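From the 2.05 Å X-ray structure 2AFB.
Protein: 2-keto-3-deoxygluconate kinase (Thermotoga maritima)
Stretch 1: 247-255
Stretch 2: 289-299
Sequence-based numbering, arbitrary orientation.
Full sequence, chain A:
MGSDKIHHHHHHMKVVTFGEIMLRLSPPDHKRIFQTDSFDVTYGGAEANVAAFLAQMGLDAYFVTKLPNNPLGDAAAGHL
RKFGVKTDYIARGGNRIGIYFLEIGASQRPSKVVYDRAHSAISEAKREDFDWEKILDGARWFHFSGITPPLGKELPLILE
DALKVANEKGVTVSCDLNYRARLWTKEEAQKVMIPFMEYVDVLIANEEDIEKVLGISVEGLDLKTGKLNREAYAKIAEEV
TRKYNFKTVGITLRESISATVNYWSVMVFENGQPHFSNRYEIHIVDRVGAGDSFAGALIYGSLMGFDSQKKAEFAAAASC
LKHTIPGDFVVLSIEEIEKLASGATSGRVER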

# COMPACT_ATOMS: atom_id res chain seq x y z
N LYS A 247 18.52 -41.64 -17.21
CA LYS A 247 17.56 -42.50 -16.51
C LYS A 247 16.13 -41.94 -16.71
O LYS A 247 15.16 -42.69 -16.74
CB LYS A 247 17.92 -42.53 -15.01
CG LYS A 247 17.04 -43.41 -14.16
N THR A 248 16.02 -40.62 -16.83
CA THR A 248 14.74 -39.92 -16.88
C THR A 248 14.84 -38.67 -17.74
O THR A 248 15.85 -37.92 -17.71
CB THR A 248 14.29 -39.50 -15.42
OG1 THR A 248 14.24 -40.66 -14.61
CG2 THR A 248 12.90 -38.82 -15.37
N VAL A 249 13.80 -38.44 -18.53
CA VAL A 249 13.64 -37.21 -19.24
C VAL A 249 12.29 -36.64 -18.87
O VAL A 249 11.28 -37.28 -19.07
CB VAL A 249 13.70 -37.40 -20.78
CG1 VAL A 249 13.62 -36.07 -21.49
CG2 VAL A 249 15.01 -38.12 -21.18
N GLY A 250 12.31 -35.42 -18.34
CA GLY A 250 11.09 -34.64 -18.03
C GLY A 250 11.04 -33.44 -18.93
O GLY A 250 12.02 -32.70 -19.02
N ILE A 251 9.91 -33.24 -19.61
CA ILE A 251 9.75 -32.19 -20.60
C ILE A 251 8.47 -31.46 -20.36
O ILE A 251 7.40 -32.08 -20.21
CB ILE A 251 9.72 -32.74 -22.06
CG1 ILE A 251 11.09 -33.25 -22.49
CG2 ILE A 251 9.31 -31.67 -23.03
CD1 ILE A 251 11.04 -34.10 -23.74
N THR A 252 8.57 -30.13 -20.35
CA THR A 252 7.43 -29.25 -20.09
C THR A 252 6.79 -28.88 -21.42
O THR A 252 7.45 -28.73 -22.43
CB THR A 252 7.83 -27.99 -19.34
OG1 THR A 252 8.89 -27.31 -20.04
CG2 THR A 252 8.31 -28.30 -17.95
N LEU A 253 5.47 -28.70 -21.39
CA LEU A 253 4.69 -28.40 -22.59
C LEU A 253 3.72 -27.20 -22.34
O LEU A 253 2.58 -27.36 -21.90
CB LEU A 253 3.96 -29.66 -23.01
CG LEU A 253 4.71 -31.04 -22.93
CD1 LEU A 253 3.77 -32.24 -22.82
CD2 LEU A 253 5.57 -31.22 -24.13
N ARG A 254 4.20 -26.00 -22.64
CA ARG A 254 3.46 -24.76 -22.47
C ARG A 254 2.85 -24.36 -23.78
O ARG A 254 3.55 -24.31 -24.78
CB ARG A 254 4.40 -23.65 -22.07
CG ARG A 254 3.70 -22.37 -21.72
CD ARG A 254 4.68 -21.27 -21.31
NE ARG A 254 5.31 -21.47 -20.00
CZ ARG A 254 4.71 -21.36 -18.79
NH1 ARG A 254 3.39 -21.11 -18.65
NH2 ARG A 254 5.45 -21.52 -17.69
N GLU A 255 1.56 -24.03 -23.77
CA GLU A 255 0.91 -23.45 -24.94
C GLU A 255 0.49 -22.05 -24.57
O GLU A 255 -0.45 -21.86 -23.81
CB GLU A 255 -0.29 -24.28 -25.37
CG GLU A 255 -0.04 -25.77 -25.36
CD GLU A 255 -1.33 -26.60 -25.52
OE1 GLU A 255 -2.26 -26.10 -26.22
OE2 GLU A 255 -1.37 -27.73 -24.95
N GLY A 289 9.05 -19.20 -12.17
CA GLY A 289 9.33 -20.37 -11.28
C GLY A 289 8.59 -21.65 -11.64
O GLY A 289 8.83 -22.70 -11.03
N ALA A 290 7.71 -21.60 -12.64
CA ALA A 290 6.82 -22.76 -12.89
C ALA A 290 7.63 -23.97 -13.38
O ALA A 290 7.51 -25.10 -12.87
CB ALA A 290 5.74 -22.37 -13.89
N GLY A 291 8.51 -23.71 -14.34
CA GLY A 291 9.48 -24.72 -14.78
C GLY A 291 10.35 -25.24 -13.66
O GLY A 291 10.72 -26.42 -13.64
N ASP A 292 10.70 -24.36 -12.70
CA ASP A 292 11.57 -24.81 -11.60
C ASP A 292 10.83 -25.68 -10.64
O ASP A 292 11.42 -26.57 -10.09
CB ASP A 292 12.26 -23.64 -10.88
CG ASP A 292 12.89 -22.65 -11.88
OD1 ASP A 292 13.62 -23.12 -12.79
OD2 ASP A 292 12.63 -21.43 -11.76
N SER A 293 9.55 -25.41 -10.41
CA SER A 293 8.75 -26.25 -9.59
C SER A 293 8.51 -27.61 -10.26
O SER A 293 8.44 -28.63 -9.58
CB SER A 293 7.44 -25.55 -9.20
OG SER A 293 6.61 -25.38 -10.33
N PHE A 294 8.36 -27.64 -11.59
CA PHE A 294 8.32 -28.92 -12.31
C PHE A 294 9.56 -29.75 -11.95
O PHE A 294 9.44 -30.87 -11.56
CB PHE A 294 8.23 -28.73 -13.83
CG PHE A 294 8.43 -30.02 -14.62
CD1 PHE A 294 7.51 -31.04 -14.53
CD2 PHE A 294 9.55 -30.22 -15.40
CE1 PHE A 294 7.71 -32.27 -15.20
CE2 PHE A 294 9.77 -31.42 -16.09
CZ PHE A 294 8.83 -32.44 -15.99
N ALA A 295 10.73 -29.15 -12.12
CA ALA A 295 12.01 -29.77 -11.83
C ALA A 295 12.12 -30.27 -10.40
O ALA A 295 12.58 -31.39 -10.17
CB ALA A 295 13.15 -28.80 -12.10
N GLY A 296 11.73 -29.41 -9.46
CA GLY A 296 11.58 -29.73 -8.04
C GLY A 296 10.72 -30.92 -7.80
O GLY A 296 11.07 -31.90 -7.09
N ALA A 297 9.57 -30.88 -8.42
CA ALA A 297 8.62 -31.98 -8.23
C ALA A 297 9.14 -33.30 -8.86
O ALA A 297 8.95 -34.42 -8.32
CB ALA A 297 7.27 -31.59 -8.79
N LEU A 298 9.81 -33.18 -9.99
CA LEU A 298 10.34 -34.39 -10.64
C LEU A 298 11.46 -35.02 -9.80
O LEU A 298 11.54 -36.27 -9.65
CB LEU A 298 10.82 -34.06 -12.05
CG LEU A 298 11.29 -35.25 -12.89
CD1 LEU A 298 10.19 -36.27 -13.07
CD2 LEU A 298 11.78 -34.72 -14.22
N ILE A 299 12.29 -34.16 -9.20
CA ILE A 299 13.36 -34.61 -8.31
C ILE A 299 12.74 -35.28 -7.08
O ILE A 299 13.16 -36.38 -6.67
CB ILE A 299 14.21 -33.45 -7.86
CG1 ILE A 299 15.03 -32.94 -9.05
CG2 ILE A 299 15.13 -33.82 -6.75
CD1 ILE A 299 15.62 -31.56 -8.80

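Strand 248-255 packs against helix 290-299 in a roughly antiparallel sense, with 150° between their N-to-C directions and an axial closest approach of 9.7 Å. No hydrogen bond crosses the interface; the two elements are held by van der Waals packing that buries 281 Å² in total.

Phe 294 makes the largest contribution. Its CA-to-CB bond points toward the strand, and the t rotamer (chi1 170°) with chi2 of 66° carries the ring across the backbone at Gly 250. The carbonyl carbon of Gly 250 lies at the ring edge, with Gly 250 C 3.7 Å from Phe 294 CE2, while Thr 252 CG2 approaches Phe 294 CD2 obliquely at 3.4 Å. The p rotamer of Thr 252 (chi1 54°) places its methyl group at this contact.

One helical turn on, the CA-to-CB bond of Leu 298 also points toward the strand. Its t,p conformation brings CD2 to 3.9 Å from Gly 250 CA, and CD1 to 4.4 Å from Thr 248 CG2. Glycine fits at 250 because the space a side chain would need is already filled: an ideal CB would lie 2.5 Å from Leu 298 CD2 and 2.9 Å from Phe 294 CZ. The CA-to-CB bond of Val 249, in contrast, points away from the helix, following the alternation of the strand.

At the start of the helix, Ala 290 offers only a methyl group, which suits the approach of Arg 254. The arginine leaves its backbone sideways, but extended chi1 and chi2 followed by chi3 of -71° bring its end nearer, and NH2 sits 3.9 Å from Ala 290 CB, with this methyl at the guanidinium edge. Within the helix, Ser 293 adopts p (chi1 68°), allowing OG to donate a hydrogen bond to Ala 290 O at 2.7 Å.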